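Local coordinates for NimC/NimA family protein (Clostridium acetobutylicum, PDB 2IG6), which binds flavin mononucleotide and is probably an oxidoreductase of the NimC/NimA group, with the split-barrel fold of the pyridoxamine 5'-phosphate oxidase family, at residues Leu58-Asn64 with Ile125-Phe131; Arg44-Phe48 with Cys68-Met72; Val51-Glu55 with Arg101-Leu107. All blocks are in the same frame, centred on the assembly; numbering follows the deposited sequence.

Interaction 1: Leu58-Asn64 with Ile125-Phe131; sequences LYIVSNN and IFAVLYF. With FMN (flavin mononucleotide), chain D.
I60 and L129 exchange two backbone hydrogen bonds, I60 N to L129 O at 2.8 Å and L129 N to I60 O at 2.9 Å. S62 and A127 form a second hydrogen-bonded pair of this antiparallel arrangement, with S62 N to A127 O at 2.8 Å and A127 N to S62 O at 2.9 Å. F131 N to L58 O and N64 N to I125 O extend the pairing to both ends. A water bridges L58 N and F131 O.

The strand 58-63 also faces the cofactor. FMN N3 donates to V61 O at 2.9 Å. With OG turned roughly opposite the backbone N (chi1 -156°), S62 presents its hydroxyl to FMN, and S62 OG donates to FMN O2 at 2.8 Å. These two bonds grip the pyrimidine edge of the flavin.

Packing follows on the face of Y59, V61, V128 and Y130. Y130 CB sits over the centre of the Y59 ring, 3.5 Å from its centroid, a CH-pi contact. The two rings meet obliquely. V61 CG1 touches V128 CG1 at 4.0 Å, and V61 CB meets F126 CE1. The Y59 hydroxyl is hydrogen-bonded to D99 OD2.

Helix 102-111 packs on Y59, F126 and V128. Helix 67-74 packs against I60, S62 and A127 on the other face, and strand 89-98 continues the sheet beyond 126-131.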
loop_
_atom_site.group_PDB
_atom_site.type_symbol
_atom_site.label_atom_id
_atom_site.label_comp_id
_atom_site.label_asym_id
_atom_site.label_seq_id
_atom_site.Cartn_x
_atom_site.Cartn_y
_atom_site.Cartn_z
ATOM N N LEU A 58 -2.124 -18.470 5.419
ATOM C CA LEU A 58 -1.220 -17.561 4.742
ATOM C C LEU A 58 -0.465 -16.718 5.762
ATOM O O LEU A 58 -1.075 -15.968 6.553
ATOM C CB LEU A 58 -2.008 -16.657 3.791
ATOM C CG LEU A 58 -1.177 -15.600 3.054
ATOM C CD1 LEU A 58 -0.223 -16.244 2.058
ATOM C CD2 LEU A 58 -2.069 -14.574 2.381
ATOM N N TYR A 59 0.861 -16.828 5.729
ATOM C CA TYR A 59 1.737 -16.115 6.656
ATOM C C TYR A 59 2.548 -15.016 5.974
ATOM O O TYR A 59 2.940 -15.154 4.812
ATOM C CB TYR A 59 2.746 -17.077 7.293
ATOM C CG TYR A 59 2.176 -17.933 8.405
ATOM C CD1 TYR A 59 1.448 -19.073 8.111
ATOM C CD2 TYR A 59 2.386 -17.599 9.751
ATOM C CE1 TYR A 59 0.933 -19.870 9.123
ATOM C CE2 TYR A 59 1.867 -18.375 10.757
ATOM C CZ TYR A 59 1.142 -19.511 10.437
ATOM O OH TYR A 59 0.650 -20.319 11.437
ATOM N N ILE A 60 2.778 -13.947 6.738
ATOM C CA ILE A 60 3.735 -12.890 6.453
ATOM C C ILE A 60 4.735 -12.872 7.601
ATOM O O ILE A 60 4.514 -13.523 8.624
ATOM C CB ILE A 60 3.044 -11.522 6.287
ATOM C CG1 ILE A 60 2.250 -11.114 7.543
ATOM C CG2 ILE A 60 2.130 -11.586 5.070
ATOM C CD1 ILE A 60 1.689 -9.716 7.549
ATOM N N VAL A 61 5.846 -12.169 7.425
ATOM C CA VAL A 61 6.859 -12.130 8.455
ATOM C C VAL A 61 7.166 -10.691 8.807
ATOM O O VAL A 61 6.983 -9.771 7.995
ATOM C CB VAL A 61 8.165 -12.913 8.049
ATOM C CG1 VAL A 61 7.830 -14.305 7.540
ATOM C CG2 VAL A 61 8.972 -12.163 7.019
ATOM N N SER A 62 7.627 -10.493 10.029
ATOM C CA SER A 62 8.117 -9.202 10.456
ATOM C C SER A 62 9.059 -9.384 11.650
ATOM O O SER A 62 9.653 -10.428 11.831
ATOM C CB SER A 62 6.958 -8.225 10.777
ATOM O OG SER A 62 7.391 -6.878 10.649
ATOM N N ASN A 63 9.215 -8.310 12.397
ATOM C CA ASN A 63 10.205 -8.156 13.465
ATOM C C ASN A 63 9.445 -7.478 14.614
ATOM O O ASN A 63 8.820 -6.436 14.394
ATOM C CB ASN A 63 11.258 -7.245 12.823
ATOM C CG ASN A 63 12.253 -6.683 13.752
ATOM O OD1 ASN A 63 11.999 -6.444 14.914
ATOM N ND2 ASN A 63 13.410 -6.378 13.196
ATOM N N ASN A 64 9.493 -8.056 15.811
ATOM C CA ASN A 64 8.658 -7.577 16.917
ATOM C C ASN A 64 9.088 -6.245 17.523
ATOM O O ASN A 64 8.429 -5.733 18.427
ATOM C CB ASN A 64 8.490 -8.645 17.997
ATOM C CG ASN A 64 9.802 -9.031 18.662
ATOM O OD1 ASN A 64 10.737 -8.228 18.746
ATOM N ND2 ASN A 64 9.876 -10.273 19.123
ATOM N N ILE A 125 13.580 -11.576 18.017
ATOM C CA ILE A 125 12.869 -10.510 17.280
ATOM C C ILE A 125 11.986 -11.005 16.133
ATOM O O ILE A 125 10.985 -10.361 15.805
ATOM C CB ILE A 125 13.835 -9.408 16.777
ATOM C CG1 ILE A 125 14.885 -9.961 15.810
ATOM C CG2 ILE A 125 14.531 -8.729 17.972
ATOM C CD1 ILE A 125 15.647 -8.885 15.096
ATOM N N PHE A 126 12.355 -12.135 15.532
ATOM C CA PHE A 126 11.649 -12.668 14.342
ATOM C C PHE A 126 10.187 -12.982 14.682
ATOM O O PHE A 126 9.918 -13.620 15.694
ATOM C CB PHE A 126 12.383 -13.943 13.864
ATOM C CG PHE A 126 11.871 -14.517 12.559
ATOM C CD1 PHE A 126 11.609 -13.694 11.468
ATOM C CD2 PHE A 126 11.717 -15.898 12.402
ATOM C CE1 PHE A 126 11.157 -14.226 10.253
ATOM C CE2 PHE A 126 11.258 -16.431 11.197
ATOM C CZ PHE A 126 10.980 -15.589 10.122
ATOM N N ALA A 127 9.260 -12.547 13.832
ATOM C CA ALA A 127 7.833 -12.750 14.047
ATOM C C ALA A 127 7.215 -13.273 12.760
ATOM O O ALA A 127 7.551 -12.827 11.634
ATOM C CB ALA A 127 7.141 -11.429 14.481
ATOM N N VAL A 128 6.299 -14.218 12.918
ATOM C CA VAL A 128 5.497 -14.698 11.797
ATOM C C VAL A 128 4.031 -14.507 12.173
ATOM O O VAL A 128 3.628 -14.808 13.304
ATOM C CB VAL A 128 5.817 -16.155 11.406
ATOM C CG1 VAL A 128 7.249 -16.268 10.927
ATOM C CG2 VAL A 128 5.570 -17.112 12.560
ATOM N N LEU A 129 3.252 -13.967 11.240
ATOM C CA LEU A 129 1.839 -13.689 11.471
ATOM C C LEU A 129 0.993 -14.270 10.358
ATOM O O LEU A 129 1.414 -14.289 9.207
ATOM C CB LEU A 129 1.595 -12.188 11.533
ATOM C CG LEU A 129 2.482 -11.406 12.498
ATOM C CD1 LEU A 129 3.665 -10.798 11.742
ATOM C CD2 LEU A 129 1.648 -10.339 13.155
ATOM N N TYR A 130 -0.206 -14.741 10.686
ATOM C CA TYR A 130 -1.069 -15.323 9.655
ATOM C C TYR A 130 -2.424 -14.645 9.595
ATOM O O TYR A 130 -2.879 -14.032 10.560
ATOM C CB TYR A 130 -1.251 -16.836 9.833
ATOM C CG TYR A 130 -2.093 -17.201 11.021
ATOM C CD1 TYR A 130 -1.565 -17.180 12.290
ATOM C CD2 TYR A 130 -3.443 -17.514 10.877
ATOM C CE1 TYR A 130 -2.341 -17.497 13.407
ATOM C CE2 TYR A 130 -4.229 -17.819 11.972
ATOM C CZ TYR A 130 -3.670 -17.803 13.242
ATOM O OH TYR A 130 -4.420 -18.105 14.345
ATOM N N PHE A 131 -3.074 -14.798 8.447
ATOM C CA PHE A 131 -4.419 -14.264 8.260
ATOM C C PHE A 131 -5.422 -15.199 8.897
ATOM O O PHE A 131 -5.552 -16.365 8.481
ATOM C CB PHE A 131 -4.734 -14.095 6.778
ATOM C CG PHE A 131 -4.227 -12.814 6.213
ATOM C CD1 PHE A 131 -2.931 -12.712 5.744
ATOM C CD2 PHE A 131 -5.043 -11.703 6.180
ATOM C CE1 PHE A 131 -2.440 -11.486 5.248
ATOM C CE2 PHE A 131 -4.579 -10.501 5.689
ATOM C CZ PHE A 131 -3.282 -10.390 5.205
HETATM N N1 FMN D . 9.614 -5.863 6.395
HETATM C C2 FMN D . 8.995 -6.900 7.070
HETATM O O2 FMN D . 8.843 -6.792 8.277
HETATM N N3 FMN D . 8.539 -8.004 6.382
HETATM C C4 FMN D . 8.746 -8.143 5.026
HETATM O O4 FMN D . 8.187 -9.039 4.391
HETATM C C4A FMN D . 9.371 -7.095 4.339
HETATM N N5 FMN D . 9.597 -7.202 2.974
HETATM C C5A FMN D . 10.187 -6.148 2.301
HETATM C C6 FMN D . 10.380 -6.240 0.923
HETATM C C7 FMN D . 10.972 -5.186 0.244
HETATM C C7M FMN D . 11.226 -5.350 -1.221
HETATM C C8 FMN D . 11.374 -4.047 0.948
HETATM C C8M FMN D . 11.856 -2.814 0.237
HETATM C C9 FMN D . 11.208 -3.952 2.313
HETATM C C9A FMN D . 10.588 -5.016 3.004
HETATM N N10 FMN D . 10.400 -4.921 4.372
HETATM C C10 FMN D . 9.793 -5.978 5.039
HETATM C "C1'" FMN D . 10.932 -3.799 5.214
HETATM C "C2'" FMN D . 9.813 -2.811 5.569
HETATM O "O2'" FMN D . 9.274 -2.173 4.405
HETATM C "C3'" FMN D . 10.392 -1.790 6.531
HETATM O "O3'" FMN D . 11.031 -2.431 7.638
HETATM C "C4'" FMN D . 9.333 -0.809 7.031
HETATM O "O4'" FMN D . 10.010 0.302 7.567
HETATM C "C5'" FMN D . 8.468 -1.419 8.135
HETATM O "O5'" FMN D . 7.302 -0.652 8.416
HETATM P P FMN D . 7.318 0.372 9.657
HETATM O O1P FMN D . 6.012 1.063 9.768
HETATM O O2P FMN D . 8.436 1.356 9.395
HETATM O O3P FMN D . 7.634 -0.385 10.932
HETATM O O HOH W 1 -4.821 -17.600 6.060
#

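Interaction 2: Arg44-Phe48 with Cys68-Met72; sequences RVRPF and CFKQM. With FMN (flavin mononucleotide), chain D.
The R46 guanidinium lies under C68 CB, which sits 3.2 Å above its plane and toward the rim. NE and NH2 together donate to three acceptors. R46 NH2 reaches Q71 OE1 at 3.0 Å, with Q71 OE1 tilted 16° from the guanidinium plane. R46 NH2 also meets FMN O1P at 2.8 Å, nearly straight at 174°. R46 NE donates to FMN O5' at 3.0 Å. The R46 chain bends at chi2 and chi3, which folds the guanidinium back to the phosphate. NH1 is held by T37 OG1 and L35 O, so the group has little freedom to rotate.

Q71 OE1 is also hydrogen-bonded to T37 and lies against R44 CG. The charged end of R44 pairs with E39 and with E79 of the second subunit. C68 N donates to FMN O3P at 2.9 Å. In one of its two conformers, C68 SG lies at the F48 ring edge. One face of F48 lies against the flavin, with FMN N3 3.4 Å above the ring centre. P47 O accepts from FMN O2'.

Strand 42-48 and helix 67-74 thus build part of the FMN pocket, completed by K66 and R91 of the second subunit among others, as in split-barrel flavoproteins of the pyridoxamine 5'-phosphate oxidase family.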
loop_
_atom_site.group_PDB
_atom_site.type_symbol
_atom_site.label_atom_id
_atom_site.label_comp_id
_atom_site.label_asym_id
_atom_site.label_seq_id
_atom_site.Cartn_x
_atom_site.Cartn_y
_atom_site.Cartn_z
ATOM N N ARG A 44 -0.859 3.659 7.599
ATOM C CA ARG A 44 0.537 3.370 7.328
ATOM C C ARG A 44 0.625 2.287 6.258
ATOM O O ARG A 44 -0.188 1.366 6.239
ATOM C CB ARG A 44 1.200 2.854 8.596
ATOM C CG ARG A 44 1.256 3.820 9.759
ATOM C CD ARG A 44 2.095 5.038 9.453
ATOM N NE ARG A 44 2.324 5.838 10.640
ATOM C CZ ARG A 44 2.933 7.016 10.635
ATOM N NH1 ARG A 44 3.412 7.513 9.509
ATOM N NH2 ARG A 44 3.107 7.690 11.767
ATOM N N VAL A 45 1.618 2.408 5.377
ATOM C CA VAL A 45 1.870 1.420 4.336
ATOM C C VAL A 45 3.346 1.326 4.031
ATOM O O VAL A 45 4.072 2.332 4.051
ATOM C CB VAL A 45 1.028 1.709 3.051
ATOM C CG1 VAL A 45 1.332 3.063 2.446
ATOM C CG2 VAL A 45 1.192 0.613 2.001
ATOM N N ARG A 46 3.787 0.108 3.750
ATOM C CA ARG A 46 5.195 -0.164 3.459
ATOM C C ARG A 46 5.291 -1.431 2.629
ATOM O O ARG A 46 4.375 -2.246 2.668
ATOM C CB ARG A 46 6.010 -0.302 4.753
ATOM C CG ARG A 46 5.902 -1.647 5.457
ATOM C CD ARG A 46 4.579 -1.778 6.173
ATOM N NE ARG A 46 4.495 -0.886 7.320
ATOM C CZ ARG A 46 3.384 -0.531 7.967
ATOM N NH1 ARG A 46 2.189 -0.939 7.575
ATOM N NH2 ARG A 46 3.479 0.215 9.043
ATOM N N PRO A 47 6.391 -1.593 1.875
ATOM C CA PRO A 47 6.576 -2.826 1.113
ATOM C C PRO A 47 6.894 -4.021 2.015
ATOM O O PRO A 47 7.633 -3.900 3.006
ATOM C CB PRO A 47 7.760 -2.500 0.197
ATOM C CG PRO A 47 8.492 -1.418 0.847
ATOM C CD PRO A 47 7.500 -0.641 1.657
ATOM N N PHE A 48 6.273 -5.152 1.693
ATOM C CA PHE A 48 6.555 -6.457 2.295
ATOM C C PHE A 48 6.888 -7.415 1.143
ATOM O O PHE A 48 6.566 -7.157 -0.014
ATOM C CB PHE A 48 5.334 -6.980 3.079
ATOM C CG PHE A 48 5.408 -6.773 4.578
ATOM C CD1 PHE A 48 5.893 -5.604 5.136
ATOM C CD2 PHE A 48 4.960 -7.766 5.440
ATOM C CE1 PHE A 48 5.950 -5.440 6.521
ATOM C CE2 PHE A 48 4.974 -7.588 6.799
ATOM C CZ PHE A 48 5.500 -6.442 7.354
ATOM N N CYS A 68 5.400 -1.461 12.446
ATOM C CA CYS A 68 4.388 -2.193 11.696
ATOM C C CYS A 68 3.857 -3.386 12.500
ATOM O O CYS A 68 2.656 -3.630 12.511
ATOM C CB CYS A 68 4.890 -2.627 10.310
ATOM S SG CYS A 68 6.303 -3.763 10.263
ATOM N N PHE A 69 4.747 -4.099 13.183
ATOM C CA PHE A 69 4.343 -5.226 14.020
ATOM C C PHE A 69 3.460 -4.745 15.171
ATOM O O PHE A 69 2.387 -5.287 15.431
ATOM C CB PHE A 69 5.568 -5.926 14.602
ATOM C CG PHE A 69 5.221 -7.067 15.508
ATOM C CD1 PHE A 69 4.937 -8.311 14.981
ATOM C CD2 PHE A 69 5.160 -6.900 16.871
ATOM C CE1 PHE A 69 4.599 -9.354 15.803
ATOM C CE2 PHE A 69 4.807 -7.955 17.708
ATOM C CZ PHE A 69 4.532 -9.180 17.168
ATOM N N LYS A 70 3.909 -3.701 15.859
ATOM C CA LYS A 70 3.172 -3.185 17.008
ATOM C C LYS A 70 1.776 -2.718 16.561
ATOM O O LYS A 70 0.779 -2.907 17.271
ATOM C CB LYS A 70 3.954 -2.051 17.667
ATOM C CG LYS A 70 5.254 -2.532 18.306
ATOM C CD LYS A 70 6.248 -1.413 18.610
ATOM C CE LYS A 70 7.466 -1.993 19.339
ATOM N NZ LYS A 70 8.524 -0.980 19.627
ATOM N N GLN A 71 1.708 -2.134 15.376
ATOM C CA GLN A 71 0.418 -1.698 14.808
ATOM C C GLN A 71 -0.512 -2.879 14.576
ATOM O O GLN A 71 -1.712 -2.780 14.826
ATOM C CB GLN A 71 0.637 -0.905 13.520
ATOM C CG GLN A 71 1.256 0.471 13.801
ATOM C CD GLN A 71 1.947 1.087 12.621
ATOM O OE1 GLN A 71 1.740 0.691 11.472
ATOM N NE2 GLN A 71 2.793 2.084 12.898
HETATM N N MSE A 72 0.043 -4.008 14.118
HETATM C CA MSE A 72 -0.783 -5.197 13.806
HETATM C C MSE A 72 -1.288 -5.872 15.071
HETATM O O MSE A 72 -2.348 -6.508 15.060
HETATM C CB MSE A 72 -0.010 -6.190 12.955
HETATM C CG MSE A 72 0.168 -5.711 11.509
HETATM SE SE MSE A 72 1.011 -7.056 10.405
HETATM C CE MSE A 72 2.705 -6.985 10.985
HETATM N N1 FMN D . 9.614 -5.863 6.395
HETATM C C2 FMN D . 8.995 -6.900 7.070
HETATM O O2 FMN D . 8.843 -6.792 8.277
HETATM N N3 FMN D . 8.539 -8.004 6.382
HETATM C C4 FMN D . 8.746 -8.143 5.026
HETATM O O4 FMN D . 8.187 -9.039 4.391
HETATM C C4A FMN D . 9.371 -7.095 4.339
HETATM N N5 FMN D . 9.597 -7.202 2.974
HETATM C C5A FMN D . 10.187 -6.148 2.301
HETATM C C6 FMN D . 10.380 -6.240 0.923
HETATM C C7 FMN D . 10.972 -5.186 0.244
HETATM C C7M FMN D . 11.226 -5.350 -1.221
HETATM C C8 FMN D . 11.374 -4.047 0.948
HETATM C C8M FMN D . 11.856 -2.814 0.237
HETATM C C9 FMN D . 11.208 -3.952 2.313
HETATM C C9A FMN D . 10.588 -5.016 3.004
HETATM N N10 FMN D . 10.400 -4.921 4.372
HETATM C C10 FMN D . 9.793 -5.978 5.039
HETATM C "C1'" FMN D . 10.932 -3.799 5.214
HETATM C "C2'" FMN D . 9.813 -2.811 5.569
HETATM O "O2'" FMN D . 9.274 -2.173 4.405
HETATM C "C3'" FMN D . 10.392 -1.790 6.531
HETATM O "O3'" FMN D . 11.031 -2.431 7.638
HETATM C "C4'" FMN D . 9.333 -0.809 7.031
HETATM O "O4'" FMN D . 10.010 0.302 7.567
HETATM C "C5'" FMN D . 8.468 -1.419 8.135
HETATM O "O5'" FMN D . 7.302 -0.652 8.416
HETATM P P FMN D . 7.318 0.372 9.657
HETATM O O1P FMN D . 6.012 1.063 9.768
HETATM O O2P FMN D . 8.436 1.356 9.395
HETATM O O3P FMN D . 7.634 -0.385 10.932
#

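Interaction 3: Val51-Glu55 with Arg101-Leu107; sequences VFEYE and RREVKEL
Y54 reaches across to helix 102-107 from its CB outward. CG lies anti to the backbone N (chi1 -176°), which carries the ring toward the helix. CB and CG start beside L107 CD2, although the modelled approach of that methyl is doubtful. Along the other side of the ring, CD1 and CE1 meet V104 CG2, with Y54 CE1 at 3.7 Å. R101 NH2 lies at the ring edge, 3.6 Å from Y54 CE1. At the tip, Y54 OH donates to E103 OE2 at 2.6 Å. E103 OE2 accepts through its anti lone pair, and the ring and carboxylate planes stand 71° apart. E55 CG lies over one ring face.

E55 then turns to R101 in an end-on salt bridge. R101 NH2 meets E55 OE1 at 2.8 Å, and R101 NH1 meets E55 OE2 at 3.1 Å. Both oxygens lie near the guanidinium plane, but E55 OE1 is met from 40° above the carboxylate plane. R101 also neighbours E103, which probably eases the closeness of the two acids.

Deeper in, F52 CZ meets V104 CG1 at 4.1 Å. F52 stacks on Y59 of strand 57-63. Helix 102-111 thus lies against the sheet beside 52-54, while E53 forms a salt bridge with K21 of helix 13-30.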
loop_
_atom_site.group_PDB
_atom_site.type_symbol
_atom_site.label_atom_id
_atom_site.label_comp_id
_atom_site.label_asym_id
_atom_site.label_seq_id
_atom_site.Cartn_x
_atom_site.Cartn_y
_atom_site.Cartn_z
ATOM N N VAL A 51 6.092 -14.365 1.784
ATOM C CA VAL A 51 4.875 -15.060 2.152
ATOM C C VAL A 51 5.155 -16.529 2.088
ATOM O O VAL A 51 5.977 -16.997 1.286
ATOM C CB VAL A 51 3.640 -14.740 1.225
ATOM C CG1 VAL A 51 3.149 -13.354 1.467
ATOM C CG2 VAL A 51 3.986 -14.942 -0.255
ATOM N N PHE A 52 4.473 -17.274 2.945
ATOM C CA PHE A 52 4.551 -18.726 2.909
ATOM C C PHE A 52 3.254 -19.276 3.492
ATOM O O PHE A 52 2.459 -18.519 4.075
ATOM C CB PHE A 52 5.777 -19.251 3.679
ATOM C CG PHE A 52 5.723 -19.016 5.156
ATOM C CD1 PHE A 52 6.127 -17.810 5.699
ATOM C CD2 PHE A 52 5.267 -20.011 6.016
ATOM C CE1 PHE A 52 6.074 -17.585 7.058
ATOM C CE2 PHE A 52 5.218 -19.790 7.390
ATOM C CZ PHE A 52 5.622 -18.575 7.900
ATOM N N GLU A 53 3.030 -20.568 3.288
ATOM C CA GLU A 53 1.870 -21.243 3.849
ATOM C C GLU A 53 2.285 -22.247 4.916
ATOM O O GLU A 53 3.347 -22.896 4.823
ATOM C CB GLU A 53 1.067 -21.947 2.756
ATOM C CG GLU A 53 1.687 -23.221 2.229
ATOM C CD GLU A 53 0.813 -23.926 1.207
ATOM O OE1 GLU A 53 -0.230 -24.496 1.605
ATOM O OE2 GLU A 53 1.193 -23.916 0.014
ATOM N N TYR A 54 1.417 -22.406 5.912
ATOM C CA TYR A 54 1.582 -23.430 6.902
ATOM C C TYR A 54 0.217 -23.816 7.464
ATOM O O TYR A 54 -0.556 -22.945 7.841
ATOM C CB TYR A 54 2.502 -22.953 8.021
ATOM C CG TYR A 54 2.799 -24.026 9.044
ATOM C CD1 TYR A 54 2.560 -23.804 10.381
ATOM C CD2 TYR A 54 3.330 -25.257 8.673
ATOM C CE1 TYR A 54 2.817 -24.779 11.326
ATOM C CE2 TYR A 54 3.600 -26.230 9.611
ATOM C CZ TYR A 54 3.336 -25.988 10.934
ATOM O OH TYR A 54 3.591 -26.937 11.903
ATOM N N GLU A 55 -0.053 -25.121 7.530
ATOM C CA GLU A 55 -1.350 -25.650 7.995
ATOM C C GLU A 55 -2.551 -24.950 7.353
ATOM O O GLU A 55 -3.542 -24.653 8.030
ATOM C CB GLU A 55 -1.464 -25.530 9.513
ATOM C CG GLU A 55 -0.438 -26.317 10.278
ATOM C CD GLU A 55 -0.372 -25.894 11.749
ATOM O OE1 GLU A 55 -0.784 -24.745 12.074
ATOM O OE2 GLU A 55 0.110 -26.707 12.554
ATOM N N ARG A 101 4.665 -19.957 17.907
ATOM C CA ARG A 101 5.232 -21.301 17.863
ATOM C C ARG A 101 6.589 -21.332 17.186
ATOM O O ARG A 101 6.745 -20.890 16.052
ATOM C CB ARG A 101 4.312 -22.250 17.116
ATOM C CG ARG A 101 3.012 -22.526 17.812
ATOM C CD ARG A 101 2.211 -23.521 17.005
ATOM N NE ARG A 101 1.775 -22.953 15.742
ATOM C CZ ARG A 101 1.149 -23.625 14.784
ATOM N NH1 ARG A 101 0.894 -24.922 14.937
ATOM N NH2 ARG A 101 0.779 -23.008 13.682
ATOM N N ARG A 102 7.560 -21.919 17.874
ATOM C CA ARG A 102 8.916 -22.014 17.363
ATOM C C ARG A 102 8.969 -22.742 16.024
ATOM O O ARG A 102 9.736 -22.347 15.131
ATOM C CB ARG A 102 9.802 -22.718 18.388
ATOM C CG ARG A 102 11.277 -22.598 18.138
ATOM C CD ARG A 102 12.051 -23.225 19.310
ATOM N NE ARG A 102 13.491 -23.020 19.211
ATOM C CZ ARG A 102 14.294 -23.721 18.414
ATOM N NH1 ARG A 102 13.812 -24.682 17.626
ATOM N NH2 ARG A 102 15.594 -23.467 18.402
ATOM N N GLU A 103 8.146 -23.785 15.880
ATOM C CA GLU A 103 8.118 -24.612 14.663
ATOM C C GLU A 103 7.743 -23.799 13.413
ATOM O O GLU A 103 8.198 -24.090 12.308
ATOM C CB GLU A 103 7.145 -25.808 14.818
ATOM C CG GLU A 103 5.662 -25.429 14.563
ATOM C CD GLU A 103 4.669 -26.369 15.233
ATOM O OE1 GLU A 103 4.726 -26.459 16.478
ATOM O OE2 GLU A 103 3.827 -27.004 14.526
ATOM N N VAL A 104 6.913 -22.779 13.584
ATOM C CA VAL A 104 6.509 -21.961 12.441
ATOM C C VAL A 104 7.661 -21.068 11.993
ATOM O O VAL A 104 7.871 -20.883 10.793
ATOM C CB VAL A 104 5.247 -21.111 12.711
ATOM C CG1 VAL A 104 4.760 -20.509 11.431
ATOM C CG2 VAL A 104 4.151 -21.960 13.304
ATOM N N LYS A 105 8.411 -20.535 12.959
ATOM C CA LYS A 105 9.599 -19.753 12.654
ATOM C C LYS A 105 10.630 -20.582 11.908
ATOM O O LYS A 105 11.223 -20.095 10.938
ATOM C CB LYS A 105 10.209 -19.167 13.928
ATOM C CG LYS A 105 9.325 -18.127 14.574
ATOM C CD LYS A 105 9.785 -17.810 15.987
ATOM C CE LYS A 105 8.732 -16.975 16.699
ATOM N NZ LYS A 105 9.036 -16.820 18.127
ATOM N N GLU A 106 10.840 -21.824 12.353
ATOM C CA GLU A 106 11.739 -22.739 11.653
ATOM C C GLU A 106 11.309 -22.968 10.211
ATOM O O GLU A 106 12.135 -22.943 9.300
ATOM C CB GLU A 106 11.827 -24.088 12.381
ATOM C CG GLU A 106 12.523 -23.969 13.714
ATOM C CD GLU A 106 12.647 -25.273 14.447
ATOM O OE1 GLU A 106 11.612 -25.953 14.632
ATOM O OE2 GLU A 106 13.787 -25.610 14.841
ATOM N N LEU A 107 10.017 -23.209 10.021
ATOM C CA LEU A 107 9.473 -23.454 8.698
ATOM C C LEU A 107 9.615 -22.227 7.803
ATOM O O LEU A 107 9.904 -22.358 6.612
ATOM C CB LEU A 107 8.003 -23.869 8.775
ATOM C CG LEU A 107 7.346 -23.994 7.393
ATOM C CD1 LEU A 107 7.899 -25.187 6.620
ATOM C CD2 LEU A 107 5.860 -24.099 7.535
#

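In the fold
The three contacts share one antiparallel sheet, and their segments interleave along the chain. The first partners come in the order 44-48, 51-55, 58-64, and the second in the order 68-72, 101-107, 125-131. Interaction 1 is central, with its centre about 11 Å from that of interaction 2 and about 9 Å from that of interaction 3. The other two centres are about 20 Å apart. Strand 57-63 leads into helix 67-74. Interactions 1 and 2 hold the same FMN, one at the pyrimidine edge, the other at the phosphate, the ribityl chain and a face of the flavin. Y59 joins interaction 1 to F52, Y54 and V104 of interaction 3, away from the cofactor.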